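Local coordinates for protein Poly(Beta-D-mannuronate) lyase (Pseudopedobacter saltans, PDB 7O79) that is a family 6 polysaccharide lyase of parallel beta-helix fold that probably cleaves alginate-type chains such as poly(beta-D-mannuronate) by beta-elimination, at residues A[181-186]-A[299-304]; A[207-212]-A[257-262]; A[233-238]-A[310-315]; A[280-285]-A[318-323]; A[337-342]-A[349-354]. All coordinates share one frame; numbering follows the deposited sequence.

How the contacts relate
Contact 4 is the buried one: strands 280-283 and 319-328, on different faces of the beta-helix, meet through leucine and tyrosine side chains with no hydrogen bond. Contacts 1, 2 and 3 are surface contacts and rely on arginines, which meet a serine hydroxyl, a carboxylate and a carbonyl plus a ring. Water links the segments in contacts 1, 3 and 5, but contact 5, partly buried, adds apolar packing and no direct hydrogen bond. Strands 230-236, 255-260 and 280-283 run side by side, so backbone hydrogen bonds join contact 2 to contacts 3 and 4; others join contacts 4 and 5. Loop 310-315 packs on contacts 4 and 5. E184 and E185 tie contact 1 to contact 3, contact centres about 11 Å apart.

Contact 1 of 5, residues A[181-186]-A[299-304]; sequences GRSEET and ILRAGT
S183 and R301 carry the direct contact, and it is polar. NH1 of R301 donates to OG of S183 at 2.7 Å with an N-H...O angle of 149°, and the oxygen lies only 1° out of the guanidinium plane, so the hydroxyl is met squarely at the edge of the group. Bends at chi2 and chi3 bring NH1 to the hydroxyl, and CG, anti to the backbone N (chi1 -161°), lies 3.6 Å from S183 OG. NE turns back on its own segment in a weak bond to the carbonyl of L300. Water adds a second link: it donates to R182 O at 3.0 Å and accepts from R301 NH1 at 3.3 Å. Apolar packing is indirect, since both side chains touch V309 of strand 308-309. Within each segment the backbone is shaped by turns. A type I turn from G181 to E184 is closed by E184 N on G181 O at 2.9 Å, while in the type II turn from R301 to T304 the threonine OG1 donates to R301 O at 2.8 Å. Two beta turns thus meet at the surface, borne by long loops that project from one flank of a parallel beta-helix, the fold of the chondroitinase B family.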
# COMPACT_ATOMS: atom_id res chain seq x y z
N GLY A 181 -5.41 -13.89 -3.86
CA GLY A 181 -6.49 -13.08 -3.33
C GLY A 181 -6.98 -12.05 -4.31
O GLY A 181 -8.03 -11.45 -4.08
N ARG A 182 -6.24 -11.85 -5.39
CA ARG A 182 -6.64 -10.88 -6.41
C ARG A 182 -8.04 -11.20 -6.93
O ARG A 182 -8.86 -10.30 -7.11
CB ARG A 182 -5.64 -10.86 -7.56
CG ARG A 182 -5.70 -9.59 -8.40
CD ARG A 182 -4.46 -9.45 -9.27
NE ARG A 182 -4.62 -8.41 -10.29
CZ ARG A 182 -3.73 -8.15 -11.24
NH1 ARG A 182 -2.61 -8.84 -11.31
NH2 ARG A 182 -3.97 -7.18 -12.12
N SER A 183 -8.31 -12.48 -7.16
CA SER A 183 -9.61 -12.93 -7.65
C SER A 183 -10.55 -13.29 -6.52
O SER A 183 -11.50 -14.05 -6.72
CB SER A 183 -9.44 -14.10 -8.63
OG SER A 183 -8.82 -13.64 -9.81
N GLU A 184 -10.25 -12.80 -5.32
CA GLU A 184 -11.14 -12.72 -4.17
C GLU A 184 -11.10 -14.10 -3.52
O GLU A 184 -12.01 -14.48 -2.78
CB GLU A 184 -12.58 -12.36 -4.58
CG GLU A 184 -12.77 -10.98 -5.26
CD GLU A 184 -12.05 -9.78 -4.63
OE1 GLU A 184 -11.67 -9.80 -3.45
OE2 GLU A 184 -11.94 -8.77 -5.36
N GLU A 185 -10.06 -14.86 -3.83
CA GLU A 185 -9.87 -16.18 -3.23
C GLU A 185 -9.86 -16.09 -1.71
O GLU A 185 -9.37 -15.12 -1.12
CB GLU A 185 -8.57 -16.81 -3.72
CG GLU A 185 -8.50 -17.04 -5.23
CD GLU A 185 -7.81 -15.91 -5.96
OE1 GLU A 185 -7.96 -14.73 -5.54
OE2 GLU A 185 -7.11 -16.20 -6.95
N THR A 186 -10.41 -17.12 -1.06
CA THR A 186 -10.49 -17.15 0.39
C THR A 186 -9.70 -18.31 1.00
O THR A 186 -9.94 -18.67 2.15
CB THR A 186 -11.95 -17.23 0.85
OG1 THR A 186 -12.52 -18.47 0.41
CG2 THR A 186 -12.76 -16.08 0.26
N ILE A 299 -17.79 -9.94 -14.21
CA ILE A 299 -16.34 -9.94 -14.38
C ILE A 299 -15.93 -11.40 -14.53
O ILE A 299 -16.09 -12.19 -13.60
CB ILE A 299 -15.62 -9.29 -13.19
CG1 ILE A 299 -16.15 -7.86 -12.92
CG2 ILE A 299 -14.11 -9.30 -13.41
CD1 ILE A 299 -15.93 -6.85 -14.05
N LEU A 300 -15.42 -11.77 -15.70
CA LEU A 300 -15.08 -13.15 -16.01
C LEU A 300 -13.74 -13.53 -15.40
O LEU A 300 -12.83 -12.71 -15.32
CB LEU A 300 -15.04 -13.35 -17.52
CG LEU A 300 -16.32 -13.06 -18.32
CD1 LEU A 300 -16.13 -13.40 -19.82
CD2 LEU A 300 -17.50 -13.85 -17.71
N ARG A 301 -13.64 -14.78 -14.95
CA ARG A 301 -12.39 -15.34 -14.43
C ARG A 301 -12.46 -16.86 -14.52
O ARG A 301 -13.32 -17.48 -13.89
CB ARG A 301 -12.16 -14.88 -12.98
CG ARG A 301 -10.72 -15.01 -12.48
CD ARG A 301 -9.72 -14.11 -13.24
NE ARG A 301 -10.28 -12.79 -13.58
CZ ARG A 301 -10.35 -11.74 -12.75
NH1 ARG A 301 -9.91 -11.83 -11.49
NH2 ARG A 301 -10.87 -10.61 -13.18
N ALA A 302 -11.56 -17.46 -15.29
CA ALA A 302 -11.51 -18.91 -15.38
C ALA A 302 -10.96 -19.51 -14.10
O ALA A 302 -10.22 -18.86 -13.35
CB ALA A 302 -10.64 -19.34 -16.56
N GLY A 303 -11.31 -20.76 -13.84
CA GLY A 303 -10.81 -21.43 -12.66
C GLY A 303 -11.61 -21.17 -11.40
O GLY A 303 -11.21 -21.65 -10.34
N THR A 304 -12.72 -20.45 -11.48
CA THR A 304 -13.56 -20.15 -10.33
C THR A 304 -14.83 -20.99 -10.38
O THR A 304 -15.15 -21.56 -11.43
CB THR A 304 -13.92 -18.65 -10.28
OG1 THR A 304 -14.61 -18.27 -11.48
CG2 THR A 304 -12.68 -17.82 -10.13
O HOH W 1 -10.22 -9.16 -9.59

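Contact 2 of 5, residues A[207-212]-A[257-262]; sequences GMEIIS and GIRLAG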
# COMPACT_ATOMS: atom_id res chain seq x y z
N GLY A 207 -4.28 10.27 -5.68
CA GLY A 207 -5.26 10.88 -4.78
C GLY A 207 -6.51 10.06 -4.61
O GLY A 207 -7.62 10.61 -4.50
N MET A 208 -6.37 8.73 -4.61
CA MET A 208 -7.49 7.81 -4.44
C MET A 208 -7.08 6.71 -3.47
O MET A 208 -7.51 6.70 -2.32
CB MET A 208 -7.93 7.23 -5.78
CG MET A 208 -8.07 8.30 -6.84
SD MET A 208 -8.62 7.71 -8.45
CE MET A 208 -8.55 9.28 -9.34
N GLU A 209 -6.24 5.79 -3.94
CA GLU A 209 -5.74 4.71 -3.10
C GLU A 209 -4.26 4.97 -2.89
O GLU A 209 -3.45 4.77 -3.80
CB GLU A 209 -6.01 3.36 -3.75
CG GLU A 209 -7.48 3.17 -4.06
CD GLU A 209 -7.83 1.76 -4.52
OE1 GLU A 209 -8.87 1.59 -5.20
OE2 GLU A 209 -7.06 0.83 -4.21
N ILE A 210 -3.91 5.46 -1.69
CA ILE A 210 -2.51 5.61 -1.31
C ILE A 210 -1.85 4.24 -1.30
O ILE A 210 -0.80 4.02 -1.92
CB ILE A 210 -2.39 6.27 0.07
CG1 ILE A 210 -3.04 7.66 0.09
CG2 ILE A 210 -0.90 6.37 0.49
CD1 ILE A 210 -3.19 8.25 1.50
N ILE A 211 -2.44 3.32 -0.55
CA ILE A 211 -2.09 1.91 -0.51
C ILE A 211 -3.26 1.15 -1.11
O ILE A 211 -4.42 1.43 -0.78
CB ILE A 211 -1.79 1.45 0.93
CG1 ILE A 211 -0.45 2.04 1.40
CG2 ILE A 211 -1.77 -0.08 1.04
CD1 ILE A 211 -0.22 1.99 2.91
N SER A 212 -2.98 0.24 -2.03
CA SER A 212 -4.01 -0.55 -2.68
C SER A 212 -3.66 -2.02 -2.48
O SER A 212 -2.77 -2.55 -3.15
CB SER A 212 -4.15 -0.18 -4.15
OG SER A 212 -5.18 -0.92 -4.78
N GLY A 257 -9.65 8.12 5.31
CA GLY A 257 -9.04 7.16 6.20
C GLY A 257 -8.79 5.79 5.60
O GLY A 257 -7.86 5.59 4.81
N ILE A 258 -9.61 4.83 6.02
CA ILE A 258 -9.44 3.42 5.67
C ILE A 258 -10.68 2.94 4.93
O ILE A 258 -11.81 3.29 5.30
CB ILE A 258 -9.15 2.59 6.95
CG1 ILE A 258 -7.84 3.06 7.58
CG2 ILE A 258 -9.10 1.11 6.65
CD1 ILE A 258 -7.67 2.71 9.07
N ARG A 259 -10.46 2.16 3.88
CA ARG A 259 -11.55 1.62 3.07
C ARG A 259 -11.30 0.16 2.73
O ARG A 259 -10.20 -0.19 2.28
CB ARG A 259 -11.73 2.43 1.80
CG ARG A 259 -12.51 1.71 0.73
CD ARG A 259 -13.14 2.67 -0.25
NE ARG A 259 -12.23 3.16 -1.28
CZ ARG A 259 -11.98 2.55 -2.45
NH1 ARG A 259 -12.51 1.36 -2.72
NH2 ARG A 259 -11.18 3.13 -3.34
N LEU A 260 -12.30 -0.70 2.94
CA LEU A 260 -12.14 -2.14 2.75
C LEU A 260 -13.25 -2.71 1.88
O LEU A 260 -14.42 -2.35 2.03
CB LEU A 260 -12.16 -2.93 4.07
CG LEU A 260 -10.92 -3.06 4.96
CD1 LEU A 260 -9.77 -3.75 4.20
CD2 LEU A 260 -10.50 -1.73 5.52
N ALA A 261 -12.87 -3.66 1.02
CA ALA A 261 -13.76 -4.72 0.54
C ALA A 261 -13.22 -6.06 1.03
O ALA A 261 -12.01 -6.21 1.23
CB ALA A 261 -13.86 -4.72 -0.99
N GLY A 262 -14.11 -7.04 1.23
CA GLY A 262 -13.67 -8.40 1.49
C GLY A 262 -13.85 -8.81 2.95
O GLY A 262 -14.31 -8.04 3.80
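E209 reaches towards R259 across an intervening strand of the beta-helix. CB and CG of E209 lie beside V233 of strand 230-236, which runs between strands 209-214 and 255-260, while R235 of the same strand borders the carboxylate; the CA atoms of E209 and R259 are accordingly 9.0 Å apart. With CG anti to the carbonyl carbon (chi1 -55°) and the chain extended beyond it, the carboxylate is carried out over that middle strand. CG comes to 3.8 Å from R259 NH2, and CD is at the same 3.8 Å from that nitrogen. OE1 makes the polar contact, a salt bridge of 3.3 Å to NH2 whose hydrogen bond is weak, with an N-H...O angle of 133°. OE2 serves its own segment instead: S212 OG donates to it at 2.6 Å, nearly along the C-O axis. R259 crosses the glutamate at about a right angle, its guanidinium plane 90° from that of the carboxylate, and its NE is engaged by the hydroxyl of Y256. A long, single-pronged bond between perpendicular planes implies attraction that is chiefly electrostatic, with little directional preference, whereas the short serine bond is what more plausibly fixes the turn of the carboxylate.

Contact 3 of 5, residues A[233-238]-A[310-315]; sequences VGRSGN and PRYGHV
R235 lays its guanidinium flat on the ring of Y312, group centres 3.7 Å apart and planes inclined by only 16°. The stack joins the end of strand 230-236, a strand on one face of the parallel beta-helix, to the loop that leads from strand 308-309 into strand 319-328. It also qualifies as a cation-pi contact, because CZ of R235 sits over the face of the Y312 ring. The overlap is offset, however: R235 CZ lies 3.3 Å from Y312 CE2, and R235 NH1 is as near to Y312 CD2, so the group covers the CD2-CE2 side of the ring more than its centre. The two side chains cross at about a right angle, and the arginine, with CG anti to the backbone N (chi1 173°), bends at chi2 to bring the flat group over the ring.

The edge of the same guanidinium is used for hydrogen bonding. NH1 of R235 donates to R311 O at 2.8 Å, with an N-H...O angle of 150° and the nitrogen in the carbonyl plane. NH2 makes a weaker bond to that same oxygen at 3.2 Å, giving R311 O two donors from one group. Ring and carbonyl therefore probably restrain different motions, the first limiting the tilt of the guanidinium and the second its rotation in its own plane. The side chain of R311 points to other partners, E286 in a salt bridge and the carbonyl of E297. The backbones also meet through water: G313 N donates to a molecule at 2.8 Å, which lies 2.7 Å from R235 O.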
# COMPACT_ATOMS: atom_id res chain seq x y z
N VAL A 233 -6.42 1.43 1.33
CA VAL A 233 -7.55 0.73 0.73
C VAL A 233 -7.23 -0.76 0.57
O VAL A 233 -6.24 -1.12 -0.07
CB VAL A 233 -7.95 1.35 -0.62
CG1 VAL A 233 -9.07 0.56 -1.27
CG2 VAL A 233 -8.40 2.79 -0.42
N GLY A 234 -8.07 -1.61 1.16
CA GLY A 234 -8.20 -2.99 0.73
C GLY A 234 -9.16 -3.08 -0.45
O GLY A 234 -10.37 -3.15 -0.27
N ARG A 235 -8.64 -3.03 -1.67
CA ARG A 235 -9.50 -3.03 -2.86
C ARG A 235 -10.01 -4.42 -3.21
O ARG A 235 -11.18 -4.59 -3.55
CB ARG A 235 -8.74 -2.44 -4.05
CG ARG A 235 -9.49 -2.55 -5.39
CD ARG A 235 -10.83 -1.81 -5.39
NE ARG A 235 -11.50 -1.96 -6.68
CZ ARG A 235 -12.25 -3.00 -7.03
NH1 ARG A 235 -12.50 -3.99 -6.16
NH2 ARG A 235 -12.79 -3.03 -8.26
N SER A 236 -9.12 -5.41 -3.16
CA SER A 236 -9.45 -6.80 -3.46
C SER A 236 -8.80 -7.67 -2.39
O SER A 236 -7.95 -7.22 -1.62
CB SER A 236 -8.97 -7.22 -4.86
OG SER A 236 -9.82 -6.65 -5.83
N GLY A 237 -9.23 -8.94 -2.34
CA GLY A 237 -8.63 -9.88 -1.41
C GLY A 237 -9.28 -9.86 -0.04
O GLY A 237 -10.24 -9.14 0.24
N ASN A 238 -8.71 -10.69 0.83
CA ASN A 238 -9.31 -11.07 2.10
C ASN A 238 -8.24 -11.22 3.17
O ASN A 238 -7.06 -11.40 2.88
CB ASN A 238 -10.15 -12.36 1.96
CG ASN A 238 -11.20 -12.29 0.85
OD1 ASN A 238 -12.19 -11.57 0.99
ND2 ASN A 238 -10.97 -13.00 -0.25
N PRO A 310 -16.64 -11.20 -8.11
CA PRO A 310 -17.34 -9.94 -7.85
C PRO A 310 -16.44 -8.76 -8.15
O PRO A 310 -15.21 -8.85 -8.04
CB PRO A 310 -17.71 -10.01 -6.36
CG PRO A 310 -17.02 -11.18 -5.80
CD PRO A 310 -16.31 -11.93 -6.87
N ARG A 311 -17.08 -7.65 -8.54
CA ARG A 311 -16.38 -6.38 -8.66
C ARG A 311 -15.78 -5.96 -7.31
O ARG A 311 -14.66 -5.44 -7.26
CB ARG A 311 -17.33 -5.30 -9.18
CG ARG A 311 -17.55 -5.35 -10.71
CD ARG A 311 -18.80 -4.57 -11.09
NE ARG A 311 -18.89 -4.45 -12.55
CZ ARG A 311 -19.50 -5.33 -13.34
NH1 ARG A 311 -20.11 -6.38 -12.82
NH2 ARG A 311 -19.51 -5.15 -14.65
N TYR A 312 -16.53 -6.16 -6.22
CA TYR A 312 -16.07 -5.90 -4.85
C TYR A 312 -16.47 -7.07 -3.96
O TYR A 312 -17.61 -7.55 -4.03
CB TYR A 312 -16.66 -4.59 -4.29
CG TYR A 312 -16.10 -3.35 -4.97
CD1 TYR A 312 -16.65 -2.89 -6.17
CD2 TYR A 312 -15.01 -2.66 -4.44
CE1 TYR A 312 -16.13 -1.79 -6.83
CE2 TYR A 312 -14.50 -1.54 -5.08
CZ TYR A 312 -15.07 -1.11 -6.28
OH TYR A 312 -14.58 -0.00 -6.94
N GLY A 313 -15.54 -7.55 -3.13
CA GLY A 313 -15.88 -8.61 -2.18
C GLY A 313 -16.79 -8.13 -1.05
O GLY A 313 -16.61 -7.04 -0.49
N HIS A 314 -17.78 -8.95 -0.72
CA HIS A 314 -18.67 -8.71 0.41
C HIS A 314 -17.85 -8.50 1.68
O HIS A 314 -16.93 -9.28 1.96
CB HIS A 314 -19.60 -9.92 0.55
CG HIS A 314 -20.81 -9.68 1.41
ND1 HIS A 314 -21.73 -10.67 1.66
CD2 HIS A 314 -21.26 -8.57 2.05
CE1 HIS A 314 -22.70 -10.19 2.42
NE2 HIS A 314 -22.43 -8.92 2.67
N VAL A 315 -18.13 -7.44 2.43
CA VAL A 315 -17.41 -7.17 3.68
C VAL A 315 -18.12 -7.92 4.80
O VAL A 315 -19.17 -7.50 5.30
CB VAL A 315 -17.30 -5.67 3.98
CG1 VAL A 315 -16.50 -5.46 5.28
CG2 VAL A 315 -16.59 -4.92 2.85
O HOH W 2 -12.94 -6.66 -3.86

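Contact 4 of 5, residues A[280-285]-A[318-323]; sequences LILICG and GLYVNN
L282 and Y320 both hold CG anti to the carbonyl carbon, at chi1 -56° and -60°, which sends the two side chains at each other from facing strands. They slide past one another in opposite directions until CD2 of L282 rests over one face of the tyrosine ring. The methyl is 3.9 Å from the ring centroid and 24° off its normal, a CH-pi contact. Its offset is towards the rim, for the nearest ring atoms are Y320 CE1 at 3.6 Å and CZ at 3.7 Å from L282 CD2. The other branch of L282, CD1, approaches Y320 CE2 at 4.1 Å. All three participants are buried inside the parallel beta-helix, where strand 280-283 on one face of the coil and strand 319-328 on another point residues inward. No hydrogen bond passes between the segments, and the nearest CA atoms, those of L280 and Y320, are 9.0 Å apart, as expected of faces joined by side chains alone. L280 crosses the tyrosine at about a right angle and meets it nearer the root, its CD2 3.9 Å from Y320 CD1 and 4.1 Å from Y320 CB. V267 and L260 also touch Y320, while I357 packs against L282 and I258 against L280.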
# COMPACT_ATOMS: atom_id res chain seq x y z
N LEU A 280 -13.65 5.44 8.01
CA LEU A 280 -13.65 4.02 7.68
C LEU A 280 -14.80 3.74 6.74
O LEU A 280 -15.95 4.09 7.03
CB LEU A 280 -13.79 3.16 8.94
CG LEU A 280 -13.89 1.64 8.79
CD1 LEU A 280 -12.68 1.04 8.04
CD2 LEU A 280 -14.11 0.98 10.16
N ILE A 281 -14.50 3.13 5.60
CA ILE A 281 -15.52 2.77 4.61
C ILE A 281 -15.53 1.26 4.46
O ILE A 281 -14.51 0.67 4.09
CB ILE A 281 -15.27 3.44 3.26
CG1 ILE A 281 -15.38 4.97 3.37
CG2 ILE A 281 -16.23 2.86 2.20
CD1 ILE A 281 -14.74 5.71 2.17
N LEU A 282 -16.68 0.65 4.74
CA LEU A 282 -16.92 -0.75 4.45
C LEU A 282 -17.79 -0.77 3.20
O LEU A 282 -18.97 -0.41 3.25
CB LEU A 282 -17.64 -1.42 5.61
CG LEU A 282 -16.92 -1.31 6.96
CD1 LEU A 282 -17.55 -2.27 7.94
CD2 LEU A 282 -15.43 -1.54 6.83
N ILE A 283 -17.21 -1.17 2.06
CA ILE A 283 -17.90 -1.00 0.78
C ILE A 283 -18.84 -2.17 0.53
O ILE A 283 -18.66 -3.27 1.06
CB ILE A 283 -16.88 -0.82 -0.37
CG1 ILE A 283 -17.52 -0.04 -1.55
CG2 ILE A 283 -16.33 -2.15 -0.82
CD1 ILE A 283 -16.53 0.53 -2.54
N CYS A 284 -19.88 -1.93 -0.27
CA CYS A 284 -20.83 -2.99 -0.57
C CYS A 284 -20.23 -3.98 -1.57
O CYS A 284 -19.53 -3.59 -2.51
CB CYS A 284 -22.13 -2.42 -1.13
SG CYS A 284 -23.07 -1.37 -0.00
N GLY A 285 -20.48 -5.25 -1.35
CA GLY A 285 -19.97 -6.26 -2.25
C GLY A 285 -20.92 -6.52 -3.39
O GLY A 285 -22.08 -6.11 -3.38
N GLY A 318 -15.36 -9.34 9.69
CA GLY A 318 -14.17 -8.57 10.00
C GLY A 318 -14.18 -8.01 11.42
O GLY A 318 -15.21 -8.00 12.10
N LEU A 319 -13.01 -7.54 11.86
CA LEU A 319 -12.84 -6.93 13.17
C LEU A 319 -12.46 -5.47 12.96
O LEU A 319 -11.38 -5.17 12.44
CB LEU A 319 -11.77 -7.66 13.98
CG LEU A 319 -11.72 -7.36 15.48
CD1 LEU A 319 -12.89 -8.02 16.22
CD2 LEU A 319 -10.38 -7.82 16.06
N TYR A 320 -13.34 -4.55 13.38
CA TYR A 320 -13.15 -3.11 13.19
C TYR A 320 -13.27 -2.44 14.56
O TYR A 320 -14.31 -1.88 14.86
CB TYR A 320 -14.19 -2.56 12.17
CG TYR A 320 -14.06 -3.23 10.82
CD1 TYR A 320 -13.11 -2.81 9.90
CD2 TYR A 320 -14.87 -4.31 10.47
CE1 TYR A 320 -12.98 -3.44 8.65
CE2 TYR A 320 -14.74 -4.95 9.22
CZ TYR A 320 -13.78 -4.51 8.33
OH TYR A 320 -13.65 -5.13 7.10
N VAL A 321 -12.19 -2.51 15.37
CA VAL A 321 -12.28 -2.27 16.82
C VAL A 321 -11.18 -1.32 17.26
O VAL A 321 -10.08 -1.29 16.69
CB VAL A 321 -12.19 -3.61 17.62
CG1 VAL A 321 -12.33 -3.37 19.10
CG2 VAL A 321 -13.31 -4.53 17.21
N ASN A 322 -11.48 -0.53 18.30
CA ASN A 322 -10.47 0.29 18.98
C ASN A 322 -9.75 1.23 18.03
O ASN A 322 -8.53 1.40 18.11
CB ASN A 322 -9.46 -0.57 19.72
CG ASN A 322 -10.06 -1.25 20.91
OD1 ASN A 322 -10.12 -2.47 20.98
ND2 ASN A 322 -10.52 -0.45 21.88
N ASN A 323 -10.50 1.83 17.10
CA ASN A 323 -9.96 2.87 16.24
C ASN A 323 -10.48 4.23 16.69
O ASN A 323 -11.47 4.33 17.42
CB ASN A 323 -10.35 2.63 14.77
CG ASN A 323 -9.86 1.27 14.25
OD1 ASN A 323 -8.68 1.11 13.95
ND2 ASN A 323 -10.78 0.31 14.12

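Contact 5 of 5, residues A[337-342]-A[349-354]; sequences GSYNGN and MLLPEN
M349, whose CB meets Y339, is curled in an uncommon way: chi1, chi2 and chi3 are 55°, 74° and 69°, so CG sits in the crowded position between backbone N and carbonyl carbon and the chain keeps turning in one sense. The curl takes the sulfur end away from Y339, and the methionine packs instead on L382 and F385. What remains for the contact is its CB, 4.0 Å from Y339 CE1 and 3.5 Å from the carbonyl oxygen of N340, together with its backbone.

No hydrogen bond joins the segments directly. The tyrosine ring turns its edge to M349 O, with CE1 at 3.5 Å, while CD2 of L351 packs at 3.7 Å from Y339 CD1, the two side chains crossing at a slant. Water then links the polar ends, lying 2.6 Å from Y339 OH, in the plane of the ring, and donating to M349 O at 3.1 Å. The tyrosine hydroxyl is also bonded to S377 N, so the hydroxyl has two polar partners.

Beyond the ring, N340 OD1 accepts from N342 N at 2.9 Å, which makes an Asx turn, and its ND2 bonds D346.

Both segments belong to one loop between strands 333-337 and 356-364, near the C-terminal end of the beta-helix. G337 pairs with L282 and C284 at the end of strand 280-283, and further along M349 and L350 together face G285 in a classic beta bulge, so both parts of the loop are bonded to segment 280-285.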
# COMPACT_ATOMS: atom_id res chain seq x y z
N GLY A 337 -20.65 1.64 1.90
CA GLY A 337 -20.34 2.60 0.86
C GLY A 337 -20.66 2.06 -0.52
O GLY A 337 -20.69 0.85 -0.74
N SER A 338 -20.92 2.99 -1.45
CA SER A 338 -21.13 2.68 -2.88
C SER A 338 -22.18 1.59 -3.09
O SER A 338 -21.95 0.59 -3.78
CB SER A 338 -19.83 2.32 -3.57
OG SER A 338 -18.86 3.31 -3.30
N TYR A 339 -23.35 1.81 -2.50
CA TYR A 339 -24.47 0.91 -2.67
C TYR A 339 -25.18 1.19 -3.98
O TYR A 339 -25.42 2.36 -4.34
CB TYR A 339 -25.44 1.08 -1.50
CG TYR A 339 -26.65 0.14 -1.48
CD1 TYR A 339 -26.50 -1.22 -1.24
CD2 TYR A 339 -27.94 0.64 -1.66
CE1 TYR A 339 -27.61 -2.07 -1.18
CE2 TYR A 339 -29.05 -0.19 -1.62
CZ TYR A 339 -28.89 -1.55 -1.37
OH TYR A 339 -29.99 -2.38 -1.33
N ASN A 340 -25.52 0.13 -4.71
CA ASN A 340 -26.35 0.22 -5.91
C ASN A 340 -27.64 -0.52 -5.62
O ASN A 340 -27.69 -1.75 -5.69
CB ASN A 340 -25.64 -0.36 -7.13
CG ASN A 340 -26.55 -0.39 -8.35
OD1 ASN A 340 -27.56 0.32 -8.41
ND2 ASN A 340 -26.19 -1.21 -9.33
N GLY A 341 -28.69 0.23 -5.28
CA GLY A 341 -29.99 -0.37 -5.06
C GLY A 341 -30.77 -0.70 -6.32
O GLY A 341 -31.89 -1.21 -6.22
N ASN A 342 -30.23 -0.41 -7.51
CA ASN A 342 -30.88 -0.72 -8.78
C ASN A 342 -29.93 -1.60 -9.56
O ASN A 342 -29.18 -1.12 -10.43
CB ASN A 342 -31.25 0.54 -9.56
CG ASN A 342 -32.31 1.36 -8.86
OD1 ASN A 342 -33.33 0.84 -8.42
ND2 ASN A 342 -32.07 2.67 -8.77
N MET A 349 -24.69 -4.61 -4.30
CA MET A 349 -25.76 -4.51 -3.33
C MET A 349 -25.62 -5.38 -2.08
O MET A 349 -26.57 -5.46 -1.29
CB MET A 349 -27.08 -4.76 -4.06
CG MET A 349 -27.04 -6.11 -4.81
SD MET A 349 -27.16 -7.66 -4.06
CE MET A 349 -28.84 -7.72 -3.47
N LEU A 350 -24.45 -5.95 -1.81
CA LEU A 350 -24.24 -6.75 -0.61
C LEU A 350 -23.81 -5.84 0.53
O LEU A 350 -22.67 -5.36 0.55
CB LEU A 350 -23.23 -7.86 -0.88
CG LEU A 350 -23.68 -8.90 -1.92
CD1 LEU A 350 -22.58 -9.91 -2.19
CD2 LEU A 350 -24.98 -9.63 -1.50
N LEU A 351 -24.71 -5.59 1.47
CA LEU A 351 -24.39 -4.78 2.63
C LEU A 351 -23.44 -5.55 3.55
O LEU A 351 -23.54 -6.77 3.69
CB LEU A 351 -25.67 -4.43 3.37
CG LEU A 351 -26.63 -3.56 2.57
CD1 LEU A 351 -27.90 -3.32 3.35
CD2 LEU A 351 -25.94 -2.24 2.22
N PRO A 352 -22.52 -4.85 4.23
CA PRO A 352 -21.62 -5.54 5.16
C PRO A 352 -22.42 -6.28 6.22
O PRO A 352 -23.49 -5.83 6.64
CB PRO A 352 -20.78 -4.40 5.75
CG PRO A 352 -20.87 -3.28 4.70
CD PRO A 352 -22.28 -3.39 4.21
N GLU A 353 -21.92 -7.45 6.62
CA GLU A 353 -22.67 -8.32 7.52
C GLU A 353 -21.69 -9.07 8.42
O GLU A 353 -20.56 -9.35 8.03
CB GLU A 353 -23.55 -9.32 6.77
CG GLU A 353 -22.74 -10.37 6.00
CD GLU A 353 -23.56 -11.49 5.36
OE1 GLU A 353 -24.81 -11.45 5.40
OE2 GLU A 353 -22.93 -12.41 4.80
N ASN A 354 -22.15 -9.38 9.63
CA ASN A 354 -21.38 -10.17 10.59
C ASN A 354 -20.00 -9.58 10.88
O ASN A 354 -19.04 -10.32 11.11
CB ASN A 354 -21.23 -11.62 10.13
CG ASN A 354 -20.93 -12.56 11.29
OD1 ASN A 354 -21.49 -12.41 12.36
ND2 ASN A 354 -20.04 -13.52 11.08
O HOH W 3 -29.51 -4.86 -0.58